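Local coordinates for Ent-copalyl diphosphate synthase (PDB 5BP8), which is a largely helical bacterial terpene cyclase related to the squalene-hopene cyclases, a family built on alpha-alpha barrels, at residues L37-P42 against A78-L83; T84-T89 against D99-A104; V267-A272 against T310-F315; F262-V267 against A282-S287; R205-E208 against H213-S216. All coordinates share one frame; numbering follows the deposited sequence.

In the fold
The five contacts fall into two helical clusters and a loop. Contacts 1 and 2, with centres about 10 Å apart, follow helix 72-86 along its length: helix 31-40 meets it first, then helix 98-116, and Arg-88 joins the two sites by reaching from one into the other. Contacts 3 and 4, centres about 8 Å apart, share helix 260-274 and Val-267, and use different faces of that helix for helices 307-319 and 282-291. Contacts 1 and 3 lie about 38 Å apart between centres, on opposite sides of the chain's centre. Contact 5, a compact turn between helices 193-196 and 221-228, lies about 23 Å from contact 1 and about 21 Å from contact 4, centre to centre.

Contact 1. Residues L37-P42 against A78-L83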
# COMPACT_ATOMS: atom_id res chain seq x y z
N LEU A 37 -1.46 -16.42 -6.77
CA LEU A 37 -1.58 -16.88 -8.14
C LEU A 37 -1.07 -18.28 -8.34
O LEU A 37 -1.63 -19.04 -9.16
CB LEU A 37 -0.93 -15.89 -9.12
CG LEU A 37 -1.61 -14.51 -9.23
CD1 LEU A 37 -1.00 -13.72 -10.37
CD2 LEU A 37 -3.11 -14.63 -9.39
N VAL A 38 0.01 -18.64 -7.64
CA VAL A 38 0.50 -20.01 -7.65
C VAL A 38 -0.59 -20.96 -7.18
O VAL A 38 -0.81 -22.04 -7.76
CB VAL A 38 1.77 -20.18 -6.78
CG1 VAL A 38 2.09 -21.64 -6.56
CG2 VAL A 38 2.96 -19.47 -7.42
N SER A 39 -1.27 -20.58 -6.11
CA SER A 39 -2.30 -21.46 -5.54
C SER A 39 -3.57 -21.51 -6.40
O SER A 39 -4.14 -22.60 -6.63
CB SER A 39 -2.66 -20.98 -4.14
OG SER A 39 -3.43 -21.96 -3.48
N LEU A 40 -4.01 -20.35 -6.87
CA LEU A 40 -5.33 -20.22 -7.52
C LEU A 40 -5.32 -20.25 -9.03
O LEU A 40 -6.36 -20.55 -9.61
CB LEU A 40 -6.01 -18.92 -7.08
CG LEU A 40 -6.23 -18.77 -5.58
CD1 LEU A 40 -6.77 -17.39 -5.26
CD2 LEU A 40 -7.12 -19.86 -4.99
N ALA A 41 -4.19 -19.93 -9.66
CA ALA A 41 -4.13 -19.76 -11.11
C ALA A 41 -2.90 -20.43 -11.75
O ALA A 41 -2.08 -19.77 -12.37
CB ALA A 41 -4.22 -18.28 -11.47
N PRO A 42 -2.75 -21.74 -11.56
CA PRO A 42 -1.60 -22.45 -12.13
C PRO A 42 -1.65 -22.45 -13.67
O PRO A 42 -0.62 -22.67 -14.30
CB PRO A 42 -1.74 -23.87 -11.56
CG PRO A 42 -3.19 -24.01 -11.26
CD PRO A 42 -3.65 -22.65 -10.85
N ALA A 78 2.46 -18.01 1.12
CA ALA A 78 3.49 -18.83 0.49
C ALA A 78 3.38 -20.31 0.85
O ALA A 78 3.43 -21.21 -0.04
CB ALA A 78 4.87 -18.30 0.85
N VAL A 79 3.22 -20.58 2.14
CA VAL A 79 3.08 -21.96 2.60
C VAL A 79 1.85 -22.64 1.99
O VAL A 79 1.94 -23.79 1.47
CB VAL A 79 3.10 -22.03 4.14
CG1 VAL A 79 2.66 -23.41 4.64
CG2 VAL A 79 4.46 -21.65 4.68
N GLU A 80 0.72 -21.94 2.01
CA GLU A 80 -0.48 -22.50 1.42
C GLU A 80 -0.27 -22.80 -0.08
O GLU A 80 -0.66 -23.89 -0.57
CB GLU A 80 -1.69 -21.59 1.62
CG GLU A 80 -3.03 -22.28 1.38
CD GLU A 80 -3.40 -22.42 -0.08
OE1 GLU A 80 -2.96 -21.58 -0.93
OE2 GLU A 80 -4.14 -23.39 -0.41
N ALA A 81 0.36 -21.86 -0.80
CA ALA A 81 0.62 -22.04 -2.23
C ALA A 81 1.53 -23.23 -2.47
O ALA A 81 1.28 -24.04 -3.41
CB ALA A 81 1.21 -20.79 -2.82
N LEU A 82 2.57 -23.36 -1.67
CA LEU A 82 3.50 -24.48 -1.85
C LEU A 82 2.84 -25.83 -1.57
O LEU A 82 3.06 -26.79 -2.32
CB LEU A 82 4.78 -24.32 -1.02
CG LEU A 82 5.69 -23.15 -1.47
CD1 LEU A 82 6.73 -22.82 -0.41
CD2 LEU A 82 6.36 -23.43 -2.82
N LEU A 83 2.00 -25.90 -0.53
CA LEU A 83 1.28 -27.14 -0.24
C LEU A 83 0.33 -27.48 -1.40
O LEU A 83 0.23 -28.64 -1.84
CB LEU A 83 0.52 -27.06 1.08
CG LEU A 83 1.36 -27.08 2.37
CD1 LEU A 83 0.57 -26.58 3.57
CD2 LEU A 83 1.90 -28.50 2.63
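Glu-80 OE1 takes a hydrogen bond from Ser-39 OG at 2.6 Å, and Arg-36 NH1 adds a salt bridge to the same oxygen. The serine hydroxyl approaches on the syn side of the carboxylate, the side of OE2. It is put there by a first torsion that sets OG anti to the backbone N (chi1 -168°), while the glutamate chain bends at chi2 to bring its head round toward helix 31-40. Arg-198 binds both partners, NH1 at Glu-80 OE2 and NH2 at Ser-39 OG, and Thr-84 OG1 also bonds OE2. A buried carboxylate is thus held at both oxygens, and the two arginines would be expected to favour its ionised form. Beside this polar patch the backbones come very close, Ser-39 CA lying 4.5 Å from Ala-81 CA. The small side chains of these two residues permit it, with Ser-39 CB resting on Ala-81 CA at 3.9 Å. Next to them Val-38 CG1 makes the apolar contact, 3.9 Å from Ala-81 CB. Arg-88 finishes the end of helix 31-40, donating to the carbonyls of Val-38 and Ser-39. The motif is a close helix-helix approach at Ser-39 and Ala-81, flanked by a buried glutamate that serine and arginines grip, joining helices 31-40 and 72-86.

Contact 2. Residues T84-T89 against D99-A104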
# COMPACT_ATOMS: atom_id res chain seq x y z
N THR A 84 -0.39 -26.47 -1.88
CA THR A 84 -1.28 -26.66 -3.02
C THR A 84 -0.52 -27.14 -4.25
O THR A 84 -0.95 -28.12 -4.90
CB THR A 84 -2.09 -25.38 -3.31
OG1 THR A 84 -2.97 -25.14 -2.21
CG2 THR A 84 -2.90 -25.50 -4.59
N GLU A 85 0.61 -26.51 -4.57
CA GLU A 85 1.43 -26.93 -5.72
C GLU A 85 1.95 -28.36 -5.58
O GLU A 85 1.88 -29.15 -6.55
CB GLU A 85 2.61 -25.99 -5.92
CG GLU A 85 3.60 -26.37 -7.02
CD GLU A 85 3.01 -26.35 -8.42
OE1 GLU A 85 2.02 -25.64 -8.65
OE2 GLU A 85 3.54 -27.05 -9.30
N LEU A 86 2.46 -28.69 -4.39
CA LEU A 86 3.00 -30.03 -4.13
C LEU A 86 1.94 -31.11 -4.27
O LEU A 86 2.25 -32.24 -4.67
CB LEU A 86 3.65 -30.08 -2.75
CG LEU A 86 5.03 -29.45 -2.74
CD1 LEU A 86 5.41 -29.02 -1.33
CD2 LEU A 86 6.04 -30.43 -3.32
N ALA A 87 0.68 -30.76 -4.00
CA ALA A 87 -0.41 -31.74 -4.15
C ALA A 87 -0.93 -31.90 -5.58
O ALA A 87 -1.78 -32.76 -5.80
CB ALA A 87 -1.57 -31.36 -3.26
N ARG A 88 -0.49 -31.08 -6.53
CA ARG A 88 -1.08 -31.12 -7.88
C ARG A 88 -0.09 -31.70 -8.89
O ARG A 88 1.06 -31.93 -8.54
CB ARG A 88 -1.58 -29.72 -8.31
CG ARG A 88 -0.50 -28.70 -8.47
CD ARG A 88 -0.91 -27.51 -9.33
NE ARG A 88 -2.03 -26.72 -8.81
CZ ARG A 88 -1.94 -25.50 -8.25
NH1 ARG A 88 -0.77 -24.85 -8.07
NH2 ARG A 88 -3.07 -24.94 -7.85
N THR A 89 -0.56 -31.97 -10.11
CA THR A 89 0.35 -32.29 -11.23
C THR A 89 1.01 -30.99 -11.77
O THR A 89 0.51 -29.88 -11.52
CB THR A 89 -0.38 -33.00 -12.40
OG1 THR A 89 -1.36 -32.12 -12.97
CG2 THR A 89 -1.04 -34.29 -11.92
N ASP A 99 11.31 -31.89 -4.01
CA ASP A 99 12.18 -31.71 -2.84
C ASP A 99 12.56 -30.24 -2.57
O ASP A 99 12.53 -29.82 -1.41
CB ASP A 99 13.46 -32.55 -2.95
CG ASP A 99 13.20 -34.05 -2.83
OD1 ASP A 99 12.11 -34.48 -2.38
OD2 ASP A 99 14.10 -34.82 -3.20
N ASP A 100 12.89 -29.47 -3.61
CA ASP A 100 13.16 -28.04 -3.43
C ASP A 100 11.93 -27.31 -2.83
O ASP A 100 12.05 -26.51 -1.88
CB ASP A 100 13.51 -27.34 -4.75
CG ASP A 100 14.79 -27.85 -5.39
OD1 ASP A 100 14.79 -28.04 -6.62
OD2 ASP A 100 15.80 -28.06 -4.67
N LEU A 101 10.76 -27.57 -3.40
CA LEU A 101 9.55 -26.91 -2.90
C LEU A 101 9.20 -27.35 -1.50
O LEU A 101 8.79 -26.50 -0.66
CB LEU A 101 8.36 -27.18 -3.80
CG LEU A 101 8.47 -26.69 -5.25
CD1 LEU A 101 7.15 -26.98 -5.94
CD2 LEU A 101 8.82 -25.22 -5.31
N ALA A 102 9.36 -28.65 -1.24
CA ALA A 102 9.07 -29.21 0.07
C ALA A 102 9.96 -28.63 1.18
O ALA A 102 9.47 -28.42 2.30
CB ALA A 102 9.17 -30.72 0.03
N ALA A 103 11.23 -28.35 0.86
CA ALA A 103 12.15 -27.80 1.81
C ALA A 103 11.68 -26.41 2.21
O ALA A 103 11.63 -26.08 3.41
CB ALA A 103 13.55 -27.72 1.22
N ALA A 104 11.38 -25.59 1.21
CA ALA A 104 10.85 -24.25 1.45
C ALA A 104 9.56 -24.31 2.27
O ALA A 104 9.37 -23.55 3.22
CB ALA A 104 10.61 -23.52 0.14
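Leu-86 and Leu-101 run past each other in opposite directions, each reaching beyond the other, and so form the apolar heart of this contact. Leu-86 divides its two methyls between neighbouring partners: CD2 lies 4.0 Å from Leu-101 CB, while CD1 settles 3.9 Å from Ala-102 CA, close to the backbone of helix 98-116. Its CG is swung anti to the carbonyl carbon (chi1 -79°), which sends the fork across the gap between the helices. Leu-101 answers with CD1, which touches Glu-85 CG at 3.8 Å. Glu-85 therefore serves two purposes. Its methylene contributes to the apolar interface, and a bend at chi2 (64°) turns the carboxylate aside toward polar company. There OE1 bonds His-47 NE2 and forms a salt bridge with Arg-88 NH1 at 3.0 Å; the guanidinium meets that oxygen end-on and in its own plane, through a nearly straight N-H (163°). Local bonding of this kind keeps charge apart from the leucines. Around the apolar interface, Leu-82 from the preceding turn of helix 72-86 also packs on Leu-101, Leu-51 of helix 47-57 touches Glu-85, and the loop residues Leu-153 and Pro-150 lie against Leu-86 and Ala-102.

Contact 3. Residues V267-A272 against T310-F315; sequences VLNSLA and TAAVLF
The amide of Asn-269 meets the ring of Phe-315 with their planes 37° apart, neither stacked flat nor set square. OD1 comes to the ring obliquely, 3.6 Å from Phe-315 CD2, and His-361 meets the same ring edge-to-face from elsewhere. The setting is helix-on-helix packing within the alpha-helical scaffold characteristic of this cyclase family: helices 260-274 and 307-319 run in roughly the same direction here, and Asn-269 bridges the gap between them. Within 267-272, Asn-269 alone makes the contact. Its CG lies anti to the carbonyl carbon (chi1 -70°), a torsion that points the amide straight across the gap. OD1, turned toward Phe-315, also has a weak hydrogen bond from Gln-319 NE2, one turn further along the opposing helix. The amide nitrogen faces the other way along the helix, toward Ala-312, whose methyl CB lies 4.0 Å from Asn-269 ND2 and also packs on Ala-265 and Trp-266. One polar side chain thereby addresses successive turns of its neighbour. The one hydrogen bond across the two segments runs from Asn-269 ND2 to Ala-312 O, 3.1 Å long and close to the amide plane, with the donor tilted 22° from the plane of the accepting carbonyl.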
# COMPACT_ATOMS: atom_id res chain seq x y z
N VAL A 267 2.34 12.01 -7.07
CA VAL A 267 3.40 12.55 -7.89
C VAL A 267 3.23 14.06 -8.06
O VAL A 267 4.18 14.83 -7.84
CB VAL A 267 3.49 11.87 -9.27
CG1 VAL A 267 4.45 12.64 -10.16
CG2 VAL A 267 3.96 10.42 -9.13
N LEU A 268 2.02 14.49 -8.44
CA LEU A 268 1.77 15.92 -8.59
C LEU A 268 1.96 16.71 -7.30
O LEU A 268 2.56 17.80 -7.31
CB LEU A 268 0.37 16.14 -9.16
CG LEU A 268 0.20 15.78 -10.62
CD1 LEU A 268 -1.27 15.76 -10.97
CD2 LEU A 268 0.98 16.78 -11.48
N ASN A 269 1.51 16.17 -6.16
CA ASN A 269 1.68 16.88 -4.89
C ASN A 269 3.12 16.94 -4.42
O ASN A 269 3.56 17.95 -3.86
CB ASN A 269 0.77 16.32 -3.78
CG ASN A 269 -0.70 16.65 -4.03
OD1 ASN A 269 -1.04 17.70 -4.60
ND2 ASN A 269 -1.58 15.74 -3.62
N SER A 270 3.88 15.88 -4.66
CA SER A 270 5.30 15.91 -4.36
C SER A 270 6.02 16.96 -5.19
O SER A 270 6.81 17.74 -4.66
CB SER A 270 5.92 14.53 -4.60
OG SER A 270 5.49 13.63 -3.58
N LEU A 271 5.74 17.00 -6.49
CA LEU A 271 6.37 17.99 -7.38
C LEU A 271 5.98 19.42 -7.05
O LEU A 271 6.82 20.32 -7.16
CB LEU A 271 6.06 17.68 -8.84
CG LEU A 271 7.11 16.82 -9.54
CD1 LEU A 271 7.75 15.79 -8.62
CD2 LEU A 271 6.46 16.13 -10.72
N ALA A 272 4.73 19.62 -6.63
CA ALA A 272 4.30 20.97 -6.18
C ALA A 272 5.04 21.42 -4.95
O ALA A 272 5.34 22.60 -4.79
CB ALA A 272 2.80 20.98 -5.92
N THR A 310 -9.40 11.15 -2.38
CA THR A 310 -10.23 12.28 -2.83
C THR A 310 -9.53 13.60 -2.47
O THR A 310 -9.39 14.48 -3.33
CB THR A 310 -11.65 12.22 -2.23
OG1 THR A 310 -12.32 11.04 -2.71
CG2 THR A 310 -12.49 13.43 -2.66
N ALA A 311 -9.08 13.72 -1.22
CA ALA A 311 -8.41 14.93 -0.74
C ALA A 311 -7.11 15.17 -1.51
O ALA A 311 -6.85 16.27 -1.96
CB ALA A 311 -8.14 14.85 0.75
N ALA A 312 -6.31 14.12 -1.71
CA ALA A 312 -5.06 14.26 -2.45
C ALA A 312 -5.30 14.73 -3.88
O ALA A 312 -4.53 15.51 -4.43
CB ALA A 312 -4.28 12.95 -2.48
N VAL A 313 -6.33 14.18 -4.51
CA VAL A 313 -6.65 14.48 -5.88
C VAL A 313 -7.16 15.92 -6.01
O VAL A 313 -6.73 16.64 -6.91
CB VAL A 313 -7.62 13.45 -6.48
CG1 VAL A 313 -8.24 13.97 -7.76
CG2 VAL A 313 -6.90 12.16 -6.75
N LEU A 314 -8.03 16.34 -5.09
CA LEU A 314 -8.52 17.73 -5.08
C LEU A 314 -7.38 18.72 -4.89
O LEU A 314 -7.31 19.71 -5.60
CB LEU A 314 -9.56 17.92 -3.98
CG LEU A 314 -10.93 17.31 -4.25
CD1 LEU A 314 -11.74 17.16 -2.97
CD2 LEU A 314 -11.68 18.18 -5.27
N PHE A 315 -6.48 18.41 -3.97
CA PHE A 315 -5.31 19.23 -3.69
C PHE A 315 -4.40 19.27 -4.91
O PHE A 315 -3.93 20.34 -5.32
CB PHE A 315 -4.59 18.66 -2.43
CG PHE A 315 -3.43 19.48 -1.90
CD1 PHE A 315 -3.49 20.87 -1.79
CD2 PHE A 315 -2.28 18.83 -1.40
CE1 PHE A 315 -2.40 21.57 -1.28
CE2 PHE A 315 -1.22 19.52 -0.88
CZ PHE A 315 -1.28 20.90 -0.80

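Contact 4. Residues F262-V267 against A282-S287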
# COMPACT_ATOMS: atom_id res chain seq x y z
N PHE A 262 -4.12 7.41 -7.26
CA PHE A 262 -3.17 7.56 -6.15
C PHE A 262 -1.80 8.03 -6.67
O PHE A 262 -1.24 9.03 -6.19
CB PHE A 262 -3.11 6.20 -5.40
CG PHE A 262 -1.92 6.02 -4.50
CD1 PHE A 262 -1.53 6.98 -3.58
CD2 PHE A 262 -1.23 4.84 -4.50
CE1 PHE A 262 -0.43 6.77 -2.72
CE2 PHE A 262 -0.14 4.63 -3.65
CZ PHE A 262 0.25 5.61 -2.76
N GLU A 263 -1.26 7.35 -7.66
CA GLU A 263 0.07 7.72 -8.16
C GLU A 263 0.07 9.13 -8.77
O GLU A 263 0.97 9.94 -8.48
CB GLU A 263 0.57 6.69 -9.17
CG GLU A 263 1.87 7.12 -9.83
CD GLU A 263 2.48 5.99 -10.63
OE1 GLU A 263 2.61 6.19 -11.84
OE2 GLU A 263 2.84 4.95 -10.02
N GLN A 264 -0.92 9.42 -9.60
CA GLN A 264 -0.99 10.73 -10.28
C GLN A 264 -1.03 11.86 -9.25
O GLN A 264 -0.25 12.82 -9.35
CB GLN A 264 -2.17 10.82 -11.22
CG GLN A 264 -1.99 9.97 -12.46
CD GLN A 264 -3.19 9.94 -13.39
OE1 GLN A 264 -4.34 10.17 -13.01
NE2 GLN A 264 -2.92 9.57 -14.64
N ALA A 265 -1.90 11.73 -8.25
CA ALA A 265 -2.04 12.79 -7.23
C ALA A 265 -0.79 12.93 -6.36
O ALA A 265 -0.34 14.05 -6.06
CB ALA A 265 -3.23 12.50 -6.35
N TRP A 266 -0.24 11.80 -5.93
CA TRP A 266 0.93 11.84 -5.06
C TRP A 266 2.16 12.41 -5.81
O TRP A 266 2.90 13.23 -5.27
CB TRP A 266 1.23 10.47 -4.42
CG TRP A 266 0.59 10.25 -3.00
CD1 TRP A 266 1.27 10.16 -1.81
CD2 TRP A 266 -0.82 10.11 -2.65
NE1 TRP A 266 0.40 9.95 -0.77
CE2 TRP A 266 -0.89 9.91 -1.24
CE3 TRP A 266 -2.02 10.16 -3.38
CZ2 TRP A 266 -2.12 9.72 -0.54
CZ3 TRP A 266 -3.27 9.92 -2.68
CH2 TRP A 266 -3.29 9.73 -1.29
N VAL A 267 2.34 12.01 -7.07
CA VAL A 267 3.40 12.55 -7.89
C VAL A 267 3.23 14.06 -8.06
O VAL A 267 4.18 14.83 -7.84
CB VAL A 267 3.49 11.87 -9.27
CG1 VAL A 267 4.45 12.64 -10.16
CG2 VAL A 267 3.96 10.42 -9.13
N ALA A 282 -1.16 17.99 -19.28
CA ALA A 282 -2.61 18.02 -19.24
C ALA A 282 -3.22 16.65 -19.05
O ALA A 282 -4.27 16.53 -18.44
CB ALA A 282 -3.15 18.65 -20.52
N ALA A 283 -2.59 15.61 -19.61
CA ALA A 283 -3.12 14.27 -19.53
C ALA A 283 -3.28 13.81 -18.08
O ALA A 283 -4.22 13.07 -17.79
CB ALA A 283 -2.25 13.28 -20.31
N LEU A 284 -2.39 14.22 -17.18
CA LEU A 284 -2.52 13.80 -15.78
C LEU A 284 -3.72 14.48 -15.16
O LEU A 284 -4.51 13.84 -14.46
CB LEU A 284 -1.28 14.12 -14.93
CG LEU A 284 -0.01 13.37 -15.31
CD1 LEU A 284 1.07 13.67 -14.30
CD2 LEU A 284 -0.25 11.87 -15.45
N LEU A 285 -3.87 15.78 -15.42
CA LEU A 285 -4.93 16.55 -14.80
C LEU A 285 -6.26 16.11 -15.38
O LEU A 285 -7.25 16.01 -14.64
CB LEU A 285 -4.71 18.06 -14.98
CG LEU A 285 -3.35 18.63 -14.57
CD1 LEU A 285 -3.24 20.12 -14.86
CD2 LEU A 285 -3.07 18.37 -13.11
N ASP A 286 -6.29 15.83 -16.68
CA ASP A 286 -7.52 15.29 -17.30
C ASP A 286 -7.97 13.95 -16.73
O ASP A 286 -9.17 13.74 -16.53
CB ASP A 286 -7.36 15.12 -18.81
CG ASP A 286 -7.21 16.44 -19.55
OD1 ASP A 286 -7.57 17.51 -19.02
OD2 ASP A 286 -6.73 16.37 -20.69
N SER A 287 -7.01 13.03 -16.51
CA SER A 287 -7.29 11.71 -15.88
C SER A 287 -7.94 11.90 -14.52
O SER A 287 -8.96 11.31 -14.21
CB SER A 287 -5.99 10.91 -15.70
OG SER A 287 -6.18 9.76 -14.88
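This is a buried contact between consecutive helices, 260-274 and 282-291, which pack roughly antiparallel in a mostly helical cyclase whose family is known for alpha-alpha barrels. A single long side chain, Gln-264, carries it from one side, and Leu-284 and Ser-287, one turn apart, receive it on the other. Gln-264 sets CG anti to its carbonyl carbon (chi1 -71°) and then continues extended, long enough to span the gap between helices whose nearest CA atoms, those of Gln-264 and Leu-284, are 6.5 Å apart. Leu-284 CD2 lies along this chain from CG to the amide nitrogen, 3.9 Å from Gln-264 CG and 3.6 Å from Gln-264 NE2, so the leucine crosses the glutamine at an angle and touches it at two points. The amide oxygen is turned to the serine: Ser-287 OG donates to Gln-264 OE1 at 2.7 Å, in the carbonyl plane and on a lone pair, at a C=O...O angle of 114°. Leu-284 is itself covered by Leu-16, Thr-19 and Val-20 of helix 7-20. On another flank of helix 260-274, Phe-262 CE1 stands over the centre of the Trp-266 ring, and both aromatics pack on helix 307-319 among others. Chemically, the serine hydroxyl gives a buried amide oxygen a polar partner across the contact, and this one directional bond ties the two helices beside the apolar touch of Leu-284.

Contact 5. Residues R205-E208 against H213-S216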
# COMPACT_ATOMS: atom_id res chain seq x y z
N ARG A 205 -17.92 -7.42 -8.71
CA ARG A 205 -18.09 -7.08 -10.11
C ARG A 205 -16.77 -6.65 -10.74
O ARG A 205 -16.20 -5.68 -10.31
CB ARG A 205 -19.07 -5.93 -10.27
CG ARG A 205 -20.42 -6.17 -9.62
CD ARG A 205 -21.38 -5.18 -10.23
NE ARG A 205 -22.60 -5.02 -9.45
CZ ARG A 205 -23.72 -4.48 -9.93
NH1 ARG A 205 -23.77 -4.07 -11.20
NH2 ARG A 205 -24.78 -4.35 -9.15
N PRO A 206 -16.33 -7.34 -11.80
CA PRO A 206 -15.12 -6.89 -12.47
C PRO A 206 -15.27 -5.47 -13.01
O PRO A 206 -16.37 -5.04 -13.44
CB PRO A 206 -14.95 -7.91 -13.62
CG PRO A 206 -15.71 -9.11 -13.16
CD PRO A 206 -16.87 -8.56 -12.40
N HIS A 207 -14.16 -4.75 -12.98
CA HIS A 207 -14.09 -3.46 -13.64
C HIS A 207 -14.47 -3.61 -15.13
O HIS A 207 -14.00 -4.49 -15.82
CB HIS A 207 -12.69 -2.86 -13.49
CG HIS A 207 -12.48 -1.62 -14.29
ND1 HIS A 207 -13.17 -0.46 -14.07
CD2 HIS A 207 -11.63 -1.36 -15.32
CE1 HIS A 207 -12.80 0.45 -14.95
NE2 HIS A 207 -11.85 -0.07 -15.71
N GLU A 208 -15.32 -2.70 -15.59
CA GLU A 208 -15.78 -2.66 -16.97
C GLU A 208 -15.72 -1.21 -17.39
O GLU A 208 -16.22 -0.35 -16.69
CB GLU A 208 -17.24 -3.09 -17.05
CG GLU A 208 -17.48 -4.57 -16.98
CD GLU A 208 -18.89 -4.94 -17.43
OE1 GLU A 208 -19.32 -4.45 -18.51
OE2 GLU A 208 -19.56 -5.70 -16.71
N HIS A 213 -7.36 -2.14 -17.28
CA HIS A 213 -7.54 -3.27 -16.36
C HIS A 213 -8.97 -3.80 -16.36
O HIS A 213 -9.44 -4.32 -15.36
CB HIS A 213 -7.14 -2.86 -14.96
CG HIS A 213 -7.89 -1.70 -14.43
ND1 HIS A 213 -8.01 -0.50 -15.10
CD2 HIS A 213 -8.52 -1.54 -13.25
CE1 HIS A 213 -8.69 0.35 -14.36
NE2 HIS A 213 -9.02 -0.26 -13.24
N ASN A 214 -9.66 -3.70 -17.50
CA ASN A 214 -10.97 -4.35 -17.58
C ASN A 214 -10.89 -5.82 -17.16
O ASN A 214 -9.97 -6.53 -17.56
CB ASN A 214 -11.53 -4.24 -18.99
CG ASN A 214 -12.11 -2.88 -19.27
OD1 ASN A 214 -12.82 -2.32 -18.45
ND2 ASN A 214 -11.80 -2.34 -20.44
N GLY A 215 -11.85 -6.25 -16.37
CA GLY A 215 -11.89 -7.61 -15.84
C GLY A 215 -11.28 -7.80 -14.46
O GLY A 215 -11.53 -8.82 -13.80
N SER A 216 -10.44 -6.86 -14.02
CA SER A 216 -9.90 -6.92 -12.65
C SER A 216 -11.02 -6.78 -11.63
O SER A 216 -12.04 -6.10 -11.86
CB SER A 216 -8.85 -5.84 -12.41
OG SER A 216 -9.38 -4.54 -12.59
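His-207 and His-213 lie face to face as an offset stack, ring centroids 4.0 Å apart and planes only 16° from parallel, although their side chains cross at about a right angle. His-207 CD2 sits over the centre of the His-213 ring, whereas His-213 NE2 lies over the His-207 ring nearer its rim. Different first torsions bring the rings together: His-207 holds CG anti to its backbone N (chi1 173°), while His-213 tucks CG between N and carbonyl carbon (chi1 59°). The amide of Asn-214 lies nearly parallel to the His-207 ring, OD1 approaching obliquely, 3.5 Å from His-207 CD2; its ND2 bonds Gly-209 O, which helps hold it there. Beneath the rings the backbone is closely tied. Gly-215 N donates to His-207 O and His-207 N to Ser-216 O, both at 2.8 Å. A type II turn from His-213 to Ser-216 completes it, with Gly-215 at the position of positive phi, where glycine is the usual residue. Ser-216 OG reinforces the turn by bonding His-213 O, which also receives Ser-216 N. Pro-206 CA makes a CA-H...O contact with Ser-216 O. All this lies in the loop between helices 193-196 and 221-228, with Tyr-241 of helix 237-249 against His-213 and Ser-216. Each ring also has a carbonyl partner, Ala-210 O for His-207 NE2 and Pro-301 O for His-213 NE2. Since a carbonyl can only accept, both NE2 atoms probably carry hydrogens, and these bonds, with the stack, would limit rotation of either imidazole.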